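Local coordinates for protein indole-3-pyruvate decarboxylase (Azospirillum brasilense, PDB 2NXW) that decarboxylates indole-3-pyruvate and phenylpyruvate with the help of thiamine diphosphate and magnesium, one step on the bacterial route to the plant hormone auxin, at residues A246-V251 / A343-L348; T255-R260 / T303-S308; G450-T455 / W497-M502. All blocks are in the same frame, centred on the assembly; numbering follows the deposited sequence.

Interaction 1: residues A246-V251 / A343-L348. Unlike the reference sequence in segment 343-348: R347 (reference Gly).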
loop_
_atom_site.group_PDB
_atom_site.type_symbol
_atom_site.label_atom_id
_atom_site.label_comp_id
_atom_site.label_asym_id
_atom_site.label_seq_id
_atom_site.Cartn_x
_atom_site.Cartn_y
_atom_site.Cartn_z
ATOM N N ALA A 246 15.303 -24.923 31.604
ATOM C CA ALA A 246 15.077 -26.221 30.967
ATOM C C ALA A 246 15.122 -27.360 31.971
ATOM O O ALA A 246 14.322 -28.299 31.894
ATOM C CB ALA A 246 16.108 -26.456 29.869
ATOM N N GLN A 247 16.053 -27.286 32.916
ATOM C CA GLN A 247 16.148 -28.341 33.909
ATOM C C GLN A 247 14.922 -28.325 34.823
ATOM O O GLN A 247 14.331 -29.372 35.093
ATOM C CB GLN A 247 17.433 -28.181 34.732
ATOM C CG GLN A 247 17.601 -29.216 35.846
ATOM C CD GLN A 247 18.980 -29.158 36.496
ATOM O OE1 GLN A 247 19.447 -28.091 36.910
ATOM N NE2 GLN A 247 19.633 -30.310 36.593
ATOM N N ARG A 248 14.522 -27.142 35.278
ATOM C CA ARG A 248 13.371 -27.031 36.178
ATOM C C ARG A 248 12.012 -27.278 35.525
ATOM O O ARG A 248 11.095 -27.793 36.167
ATOM C CB ARG A 248 13.347 -25.655 36.847
ATOM C CG ARG A 248 14.578 -25.342 37.685
ATOM C CD ARG A 248 14.341 -24.127 38.572
ATOM N NE ARG A 248 15.561 -23.753 39.281
ATOM C CZ ARG A 248 15.608 -22.876 40.276
ATOM N NH1 ARG A 248 14.495 -22.281 40.689
ATOM N NH2 ARG A 248 16.768 -22.588 40.850
ATOM N N LEU A 249 11.875 -26.917 34.251
ATOM C CA LEU A 249 10.600 -27.079 33.561
ATOM C C LEU A 249 10.244 -28.544 33.315
ATOM O O LEU A 249 9.072 -28.900 33.238
ATOM C CB LEU A 249 10.629 -26.298 32.250
ATOM C CG LEU A 249 9.291 -26.114 31.540
ATOM C CD1 LEU A 249 8.326 -25.323 32.406
ATOM C CD2 LEU A 249 9.537 -25.372 30.242
ATOM N N GLY A 250 11.262 -29.388 33.176
ATOM C CA GLY A 250 11.033 -30.810 33.002
ATOM C C GLY A 250 10.368 -31.318 31.741
ATOM O O GLY A 250 9.711 -32.359 31.773
ATOM N N VAL A 251 10.521 -30.598 30.634
ATOM C CA VAL A 251 9.933 -31.028 29.368
ATOM C C VAL A 251 11.027 -31.206 28.322
ATOM O O VAL A 251 12.131 -30.693 28.480
ATOM C CB VAL A 251 8.882 -30.007 28.841
ATOM C CG1 VAL A 251 7.817 -29.765 29.907
ATOM C CG2 VAL A 251 9.553 -28.693 28.463
ATOM N N ALA A 343 10.886 -14.819 35.643
ATOM C CA ALA A 343 9.581 -15.026 36.269
ATOM C C ALA A 343 9.219 -16.507 36.333
ATOM O O ALA A 343 8.599 -16.971 37.294
ATOM C CB ALA A 343 8.509 -14.256 35.512
ATOM N N LEU A 344 9.602 -17.255 35.304
ATOM C CA LEU A 344 9.328 -18.681 35.290
ATOM C C LEU A 344 10.207 -19.389 36.318
ATOM O O LEU A 344 9.756 -20.307 36.998
ATOM C CB LEU A 344 9.584 -19.255 33.894
ATOM C CG LEU A 344 8.578 -18.795 32.835
ATOM C CD1 LEU A 344 9.026 -19.252 31.446
ATOM C CD2 LEU A 344 7.202 -19.362 33.154
ATOM N N LEU A 345 11.458 -18.955 36.443
ATOM C CA LEU A 345 12.362 -19.588 37.404
ATOM C C LEU A 345 11.878 -19.393 38.835
ATOM O O LEU A 345 11.971 -20.300 39.658
ATOM C CB LEU A 345 13.783 -19.033 37.245
ATOM C CG LEU A 345 14.515 -19.510 35.984
ATOM C CD1 LEU A 345 15.831 -18.765 35.834
ATOM C CD2 LEU A 345 14.761 -21.015 36.071
ATOM N N GLU A 346 11.343 -18.213 39.114
ATOM C CA GLU A 346 10.832 -17.901 40.443
ATOM C C GLU A 346 9.664 -18.800 40.830
ATOM O O GLU A 346 9.371 -18.970 42.017
ATOM C CB GLU A 346 10.377 -16.445 40.480
ATOM C CG GLU A 346 11.508 -15.441 40.574
ATOM C CD GLU A 346 11.075 -14.044 40.178
ATOM O OE1 GLU A 346 9.922 -13.669 40.485
ATOM O OE2 GLU A 346 11.891 -13.319 39.566
ATOM N N ARG A 347 9.007 -19.382 39.832
ATOM C CA ARG A 347 7.843 -20.239 40.057
ATOM C C ARG A 347 8.096 -21.740 39.934
ATOM O O ARG A 347 7.163 -22.544 40.010
ATOM C CB ARG A 347 6.731 -19.826 39.094
ATOM C CG ARG A 347 6.267 -18.394 39.306
ATOM C CD ARG A 347 5.445 -17.883 38.133
ATOM N NE ARG A 347 4.793 -16.618 38.455
ATOM C CZ ARG A 347 5.437 -15.479 38.698
ATOM N NH1 ARG A 347 6.767 -15.433 38.649
ATOM N NH2 ARG A 347 4.753 -14.384 39.020
ATOM N N LEU A 348 9.356 -22.113 39.750
ATOM C CA LEU A 348 9.735 -23.513 39.616
ATOM C C LEU A 348 10.778 -23.896 40.652
ATOM O O LEU A 348 11.758 -23.185 40.848
ATOM C CB LEU A 348 10.313 -23.772 38.217
ATOM C CG LEU A 348 9.370 -23.621 37.022
ATOM C CD1 LEU A 348 10.188 -23.532 35.732
ATOM C CD2 LEU A 348 8.414 -24.801 36.971
#

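Interaction 2: residues T255-R260 / T303-S308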
loop_
_atom_site.group_PDB
_atom_site.type_symbol
_atom_site.label_atom_id
_atom_site.label_comp_id
_atom_site.label_asym_id
_atom_site.label_seq_id
_atom_site.Cartn_x
_atom_site.Cartn_y
_atom_site.Cartn_z
ATOM N N THR A 255 16.225 -27.310 19.801
ATOM C CA THR A 255 16.648 -25.970 19.400
ATOM C C THR A 255 16.209 -25.705 17.977
ATOM O O THR A 255 15.935 -26.641 17.228
ATOM C CB THR A 255 18.191 -25.779 19.432
ATOM O OG1 THR A 255 18.815 -26.792 18.632
ATOM C CG2 THR A 255 18.720 -25.853 20.845
ATOM N N THR A 256 16.089 -24.432 17.624
ATOM C CA THR A 256 15.783 -24.063 16.247
ATOM C C THR A 256 17.156 -23.948 15.584
ATOM O O THR A 256 18.183 -24.052 16.258
ATOM C CB THR A 256 15.112 -22.692 16.141
ATOM O OG1 THR A 256 15.937 -21.714 16.786
ATOM C CG2 THR A 256 13.723 -22.734 16.759
ATOM N N PHE A 257 17.189 -23.721 14.275
ATOM C CA PHE A 257 18.469 -23.591 13.587
ATOM C C PHE A 257 19.339 -22.493 14.200
ATOM O O PHE A 257 20.540 -22.684 14.410
ATOM C CB PHE A 257 18.255 -23.279 12.103
ATOM C CG PHE A 257 19.527 -23.020 11.362
ATOM C CD1 PHE A 257 20.390 -24.065 11.048
ATOM C CD2 PHE A 257 19.901 -21.722 11.035
ATOM C CE1 PHE A 257 21.608 -23.815 10.417
ATOM C CE2 PHE A 257 21.118 -21.463 10.408
ATOM C CZ PHE A 257 21.970 -22.515 10.100
ATOM N N MET A 258 18.743 -21.335 14.480
ATOM C CA MET A 258 19.498 -20.230 15.059
ATOM C C MET A 258 19.825 -20.451 16.532
ATOM O O MET A 258 20.585 -19.681 17.122
ATOM C CB MET A 258 18.741 -18.913 14.892
ATOM C CG MET A 258 18.566 -18.475 13.452
ATOM S SD MET A 258 19.980 -17.570 12.765
ATOM C CE MET A 258 19.822 -17.947 10.979
ATOM N N GLY A 259 19.253 -21.497 17.123
ATOM C CA GLY A 259 19.549 -21.797 18.512
ATOM C C GLY A 259 20.499 -22.985 18.604
ATOM O O GLY A 259 20.849 -23.419 19.698
ATOM N N ARG A 260 20.917 -23.503 17.450
ATOM C CA ARG A 260 21.806 -24.663 17.384
ATOM C C ARG A 260 23.063 -24.486 18.232
ATOM O O ARG A 260 23.777 -23.494 18.102
ATOM C CB ARG A 260 22.182 -24.928 15.920
ATOM C CG ARG A 260 22.929 -26.229 15.631
ATOM C CD ARG A 260 22.843 -26.525 14.129
ATOM N NE ARG A 260 23.704 -27.615 13.670
ATOM C CZ ARG A 260 25.026 -27.526 13.553
ATOM N NH1 ARG A 260 25.645 -26.398 13.869
ATOM N NH2 ARG A 260 25.728 -28.555 13.094
ATOM N N THR A 303 10.284 -19.772 5.450
ATOM C CA THR A 303 11.481 -19.946 4.636
ATOM C C THR A 303 12.554 -20.851 5.225
ATOM O O THR A 303 12.909 -20.751 6.404
ATOM C CB THR A 303 12.152 -18.591 4.298
ATOM O OG1 THR A 303 11.215 -17.743 3.628
ATOM C CG2 THR A 303 13.360 -18.809 3.375
ATOM N N ASN A 304 13.050 -21.747 4.377
ATOM C CA ASN A 304 14.133 -22.652 4.730
ATOM C C ASN A 304 13.934 -23.290 6.094
ATOM O O ASN A 304 12.879 -23.852 6.388
ATOM C CB ASN A 304 15.477 -21.923 4.682
ATOM C CG ASN A 304 16.620 -22.833 4.276
ATOM O OD1 ASN A 304 17.737 -22.707 4.775
ATOM N ND2 ASN A 304 16.344 -23.758 3.363
ATOM N N PHE A 305 14.965 -23.196 6.924
ATOM C CA PHE A 305 14.991 -23.874 8.217
ATOM C C PHE A 305 14.178 -23.297 9.372
ATOM O O PHE A 305 14.188 -23.870 10.463
ATOM C CB PHE A 305 16.437 -24.018 8.696
ATOM C CG PHE A 305 17.325 -24.781 7.756
ATOM C CD1 PHE A 305 16.797 -25.711 6.865
ATOM C CD2 PHE A 305 18.704 -24.593 7.794
ATOM C CE1 PHE A 305 17.630 -26.444 6.021
ATOM C CE2 PHE A 305 19.548 -25.324 6.953
ATOM C CZ PHE A 305 19.009 -26.251 6.065
ATOM N N ALA A 306 13.486 -22.184 9.155
ATOM C CA ALA A 306 12.700 -21.566 10.227
ATOM C C ALA A 306 11.498 -22.396 10.662
ATOM O O ALA A 306 10.987 -23.223 9.906
ATOM C CB ALA A 306 12.222 -20.188 9.792
ATOM N N VAL A 307 11.058 -22.174 11.900
ATOM C CA VAL A 307 9.873 -22.845 12.415
ATOM C C VAL A 307 8.736 -22.122 11.698
ATOM O O VAL A 307 8.631 -20.898 11.763
ATOM C CB VAL A 307 9.721 -22.641 13.936
ATOM C CG1 VAL A 307 8.349 -23.122 14.394
ATOM C CG2 VAL A 307 10.816 -23.415 14.672
ATOM N N SER A 308 7.894 -22.888 11.011
ATOM C CA SER A 308 6.801 -22.318 10.247
ATOM C C SER A 308 5.436 -22.427 10.895
ATOM O O SER A 308 5.052 -23.484 11.388
ATOM C CB SER A 308 6.743 -22.980 8.876
ATOM O OG SER A 308 5.569 -22.580 8.199
HETATM O O HOH W 1 14.637 -24.041 13.071
#

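Interaction 3: residues G450-T455 / W497-M502. With TPP (thiamine diphosphate), chain E.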
loop_
_atom_site.group_PDB
_atom_site.type_symbol
_atom_site.label_atom_id
_atom_site.label_comp_id
_atom_site.label_asym_id
_atom_site.label_seq_id
_atom_site.Cartn_x
_atom_site.Cartn_y
_atom_site.Cartn_z
ATOM N N GLY A 450 28.348 -20.766 -7.259
ATOM C CA GLY A 450 27.497 -19.638 -7.597
ATOM C C GLY A 450 27.678 -18.505 -6.603
ATOM O O GLY A 450 27.823 -17.334 -6.990
ATOM N N ALA A 451 27.686 -18.845 -5.318
ATOM C CA ALA A 451 27.858 -17.820 -4.287
ATOM C C ALA A 451 29.259 -17.213 -4.298
ATOM O O ALA A 451 29.419 -16.015 -4.050
ATOM C CB ALA A 451 27.560 -18.389 -2.921
ATOM N N PHE A 452 30.274 -18.025 -4.577
ATOM C CA PHE A 452 31.621 -17.484 -4.606
ATOM C C PHE A 452 31.751 -16.443 -5.721
ATOM O O PHE A 452 32.446 -15.448 -5.567
ATOM C CB PHE A 452 32.646 -18.600 -4.805
ATOM C CG PHE A 452 34.053 -18.176 -4.511
ATOM C CD1 PHE A 452 34.612 -18.402 -3.257
ATOM C CD2 PHE A 452 34.803 -17.510 -5.472
ATOM C CE1 PHE A 452 35.917 -17.964 -2.970
ATOM C CE2 PHE A 452 36.099 -17.066 -5.191
ATOM C CZ PHE A 452 36.650 -17.299 -3.931
ATOM N N GLN A 453 31.094 -16.678 -6.857
ATOM C CA GLN A 453 31.146 -15.725 -7.959
ATOM C C GLN A 453 30.592 -14.362 -7.538
ATOM O O GLN A 453 30.908 -13.345 -8.138
ATOM C CB GLN A 453 30.329 -16.239 -9.150
ATOM C CG GLN A 453 30.914 -17.444 -9.847
ATOM C CD GLN A 453 29.970 -17.973 -10.886
ATOM O OE1 GLN A 453 29.165 -17.224 -11.445
ATOM N NE2 GLN A 453 30.072 -19.264 -11.174
ATOM N N MET A 454 29.753 -14.364 -6.510
ATOM C CA MET A 454 29.164 -13.127 -6.012
ATOM C C MET A 454 30.073 -12.345 -5.069
ATOM O O MET A 454 30.345 -11.167 -5.305
ATOM C CB MET A 454 27.853 -13.418 -5.264
ATOM C CG MET A 454 26.751 -14.039 -6.118
ATOM S SD MET A 454 25.280 -14.321 -5.092
ATOM C CE MET A 454 24.052 -14.711 -6.364
ATOM N N THR A 455 30.561 -13.021 -4.028
ATOM C CA THR A 455 31.340 -12.336 -3.000
ATOM C C THR A 455 32.599 -13.041 -2.519
ATOM O O THR A 455 33.222 -12.573 -1.567
ATOM C CB THR A 455 30.462 -12.106 -1.759
ATOM O OG1 THR A 455 30.092 -13.382 -1.224
ATOM C CG2 THR A 455 29.208 -11.296 -2.115
ATOM N N TRP A 497 34.886 -22.286 -13.744
ATOM C CA TRP A 497 35.683 -21.150 -13.275
ATOM C C TRP A 497 36.793 -21.837 -12.473
ATOM O O TRP A 497 36.505 -22.706 -11.642
ATOM C CB TRP A 497 34.877 -20.241 -12.338
ATOM C CG TRP A 497 33.754 -19.481 -12.987
ATOM C CD1 TRP A 497 32.704 -20.004 -13.705
ATOM C CD2 TRP A 497 33.504 -18.072 -12.880
ATOM N NE1 TRP A 497 31.813 -19.004 -14.037
ATOM C CE2 TRP A 497 32.278 -17.811 -13.543
ATOM C CE3 TRP A 497 34.193 -17.006 -12.279
ATOM C CZ2 TRP A 497 31.728 -16.528 -13.621
ATOM C CZ3 TRP A 497 33.644 -15.724 -12.355
ATOM C CH2 TRP A 497 32.420 -15.503 -13.022
ATOM N N ARG A 498 38.049 -21.473 -12.732
ATOM C CA ARG A 498 39.176 -22.085 -12.025
ATOM C C ARG A 498 39.491 -21.223 -10.808
ATOM O O ARG A 498 40.430 -20.429 -10.810
ATOM C CB ARG A 498 40.396 -22.176 -12.941
ATOM C CG ARG A 498 40.373 -23.339 -13.927
ATOM C CD ARG A 498 39.307 -23.210 -14.979
ATOM N NE ARG A 498 39.532 -22.043 -15.825
ATOM C CZ ARG A 498 38.975 -21.864 -17.017
ATOM N NH1 ARG A 498 39.240 -20.766 -17.708
ATOM N NH2 ARG A 498 38.167 -22.790 -17.518
ATOM N N PHE A 499 38.685 -21.385 -9.771
ATOM C CA PHE A 499 38.824 -20.570 -8.572
ATOM C C PHE A 499 40.158 -20.727 -7.852
ATOM O O PHE A 499 40.762 -19.724 -7.442
ATOM C CB PHE A 499 37.660 -20.870 -7.622
ATOM C CG PHE A 499 36.294 -20.540 -8.197
ATOM C CD1 PHE A 499 35.894 -19.217 -8.377
ATOM C CD2 PHE A 499 35.391 -21.559 -8.498
ATOM C CE1 PHE A 499 34.599 -18.909 -8.838
ATOM C CE2 PHE A 499 34.100 -21.263 -8.962
ATOM C CZ PHE A 499 33.705 -19.940 -9.125
ATOM N N ALA A 500 40.626 -21.964 -7.706
ATOM C CA ALA A 500 41.904 -22.187 -7.031
ATOM C C ALA A 500 43.008 -21.433 -7.760
ATOM O O ALA A 500 43.894 -20.864 -7.113
ATOM C CB ALA A 500 42.232 -23.678 -6.963
ATOM N N ASP A 501 42.966 -21.434 -9.093
ATOM C CA ASP A 501 43.967 -20.729 -9.898
ATOM C C ASP A 501 43.922 -19.214 -9.724
ATOM O O ASP A 501 44.864 -18.507 -10.089
ATOM C CB ASP A 501 43.776 -21.017 -11.389
ATOM C CG ASP A 501 44.187 -22.422 -11.794
ATOM O OD1 ASP A 501 44.839 -23.138 -11.001
ATOM O OD2 ASP A 501 43.855 -22.797 -12.947
ATOM N N MET A 502 42.815 -18.696 -9.204
ATOM C CA MET A 502 42.691 -17.260 -9.020
ATOM C C MET A 502 43.079 -16.807 -7.614
ATOM O O MET A 502 43.195 -15.611 -7.358
ATOM C CB MET A 502 41.248 -16.838 -9.327
ATOM C CG MET A 502 40.828 -17.147 -10.756
ATOM S SD MET A 502 39.053 -16.814 -11.076
ATOM C CE MET A 502 39.084 -15.081 -11.225
HETATM N "N1'" TPP E . 20.242 -14.563 -5.399
HETATM C "C2'" TPP E . 20.527 -14.363 -4.102
HETATM C CM2 TPP E . 21.254 -13.094 -3.684
HETATM N "N3'" TPP E . 20.173 -15.259 -3.177
HETATM C "C4'" TPP E . 19.515 -16.409 -3.498
HETATM N "N4'" TPP E . 19.119 -17.253 -2.504
HETATM C "C5'" TPP E . 19.245 -16.698 -4.874
HETATM C "C6'" TPP E . 19.613 -15.714 -5.814
HETATM C "C7'" TPP E . 18.547 -17.997 -5.341
HETATM N N3 TPP E . 19.375 -19.267 -5.112
HETATM C C2 TPP E . 19.097 -20.023 -4.046
HETATM S S1 TPP E . 20.212 -21.371 -4.172
HETATM C C5 TPP E . 20.999 -20.877 -5.667
HETATM C C4 TPP E . 20.348 -19.690 -5.995
HETATM C CM4 TPP E . 20.727 -18.898 -7.276
HETATM C C6 TPP E . 22.087 -21.611 -6.343
HETATM C C7 TPP E . 23.355 -21.568 -5.471
HETATM O O7 TPP E . 24.375 -22.088 -6.285
HETATM P PA TPP E . 25.688 -22.425 -5.466
HETATM O O1A TPP E . 26.240 -21.230 -4.695
HETATM O O2A TPP E . 26.678 -22.909 -6.524
HETATM O O3A TPP E . 25.448 -23.606 -4.425
HETATM P PB TPP E . 24.712 -25.015 -4.885
HETATM O O1B TPP E . 25.275 -25.489 -6.227
HETATM O O2B TPP E . 25.038 -25.996 -3.722
HETATM O O3B TPP E . 23.204 -24.823 -4.955
#

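Interaction 1: residues A246-V251 / A343-L348
The backbones of R248 and L348 come within 6.1 Å of each other, CA to CA, where the last turn of helix 239-249 passes the chain leaving helix 337-346. R248 takes part in both the apolar and the polar contact. Its CB lies 3.8 Å from CB of L348. With CG beside the backbone N and anti to the carbonyl carbon (chi1 -60°), the chain then runs extended to NE, passing CD close to O of L348. On the way, the aliphatic shaft crosses L345 at about a right angle, CD of R248 standing 4.0 Å from CD2 of L345. At the far end NH1 of R248 donates to the carbonyl O of L348 at 2.9 Å. The bond is bent, with 137° at the hydrogen, and the oxygen sits at the edge of the guanidinium, tilted from its plane. The rest of the group is held from its own helix: NE forms a salt bridge with E244, one turn earlier, so R248 links two helix ends while remaining tied to its own. L348 also brings CD1 within 4.2 Å of CD1 of L249, and L245 extends this apolar patch. The helix ends at L249; G250, with positive phi, is the first residue to leave it. The contact thus joins two helix C-termini at the surface of the central domain, away from the cofactor. Helix 239-249 is the main helix of the beta-alpha-beta crossover joining parallel strands 225-229 and 253-255, an arrangement typical of the Rossmann-like alpha/beta fold of this domain in thiamine diphosphate decarboxylases.

Interaction 2: residues T255-R260 / T303-S308
F257 and F305 meet as an inclined aromatic pair, their ring planes at 54° and their centroids 5.4 Å apart. The approach is lopsided: CD2 of F305 comes over one face of F257, offset toward the rim, and lies 3.7 Å from CD1 of F257. Both rings reach the meeting point from backbones that are close together, and their CB atoms are also in contact. With CG anti to the backbone N (chi1 175°), F257 turns one face to F305, whose CG lies beside its own N. A second, smaller apolar contact lies further along, where T256 and V307 cross at about a right angle and touch through their CG2 methyls at 3.6 Å. Between these two pairs the backbones are joined through one water, which accepts from N of F257 at 2.8 Å and donates to O of F305 at 2.7 Å. It serves as a spacer, satisfying two buried main-chain groups that do not bond directly. Each backbone is turned locally: residues 257-259 form a short 3-10 segment, with N of G259 bonded to O of T256 at 2.9 Å, and F305 occupies a type II' turn from T303 to A306. Around them, L404 of helix 402-407 packs against both phenylalanines, and F405 meets F305 edge-to-face. L415 of strand 415-416 touches F257, while T256 rests on M228 of strand 225-229, so loops of the central domain pack here against elements of the C-terminal domain.

Interaction 3: residues G450-T455 / W497-M502
Q453 lies flat on W497 and F452 leans against F499; the first member of each pair stands just after the Gly-Asp-Gly, ending at G450, that opens the thiamine diphosphate-binding motif of this family. The Q453 amide stacks over one face of the indole, planes 13° apart, with CD of Q453 3.5 Å from CE2 of W497. NE2 of Q453 and NE1 of W497 are both donors and form no hydrogen bond; their closeness follows from the stacking. Behind the amide, CG of Q453 makes a CH-pi contact 3.8 Å from the centroid of the six-membered ring of W497, almost on the ring normal. That same CG meets the edge of F499, whose ring inclines at 64° to F452 and brings CD1 of F499 to 3.5 Å from CD2 of F452. In the next shell, Q453 OE1 is hydrogen-bonded to S66 of the second subunit, and R463 of that subunit forms a cation-pi pair with W497, so the packing borders the subunit interface. E537 accepts from the backbone N-H groups of F499 and A500, at the short, weakly bonded helical turn. On the other side of helix 449-455 lies the cofactor, beside D449, a magnesium ligand. Here the helix start presents its backbone N-H groups to the diphosphate: N of A451 donates to O1A at 2.9 Å, and N of G450 donates to O2A at 2.8 Å, nearly straight at 160°.

In the fold
The three contacts run from the periphery of the chain to its active site. Interactions 1 and 2 both belong to the central domain, and 255-260 follows closely on 246-251 in sequence, with strand 253-255 leading into it; even so, their centres lie 23 Å apart. Interaction 2 sits deeper, its F305 side chain about 11 Å from a bound thiamine diphosphate. Interaction 3, in the C-terminal domain, includes part of the cofactor pocket through 450-455, and its Q453 side chain is about 8 Å from the magnesium ion. About 13 Å separates the nearest atoms of interactions 2 and 3. Interaction 1 is remote, centred 50 Å from interaction 3 on the opposite side of the chain's centre.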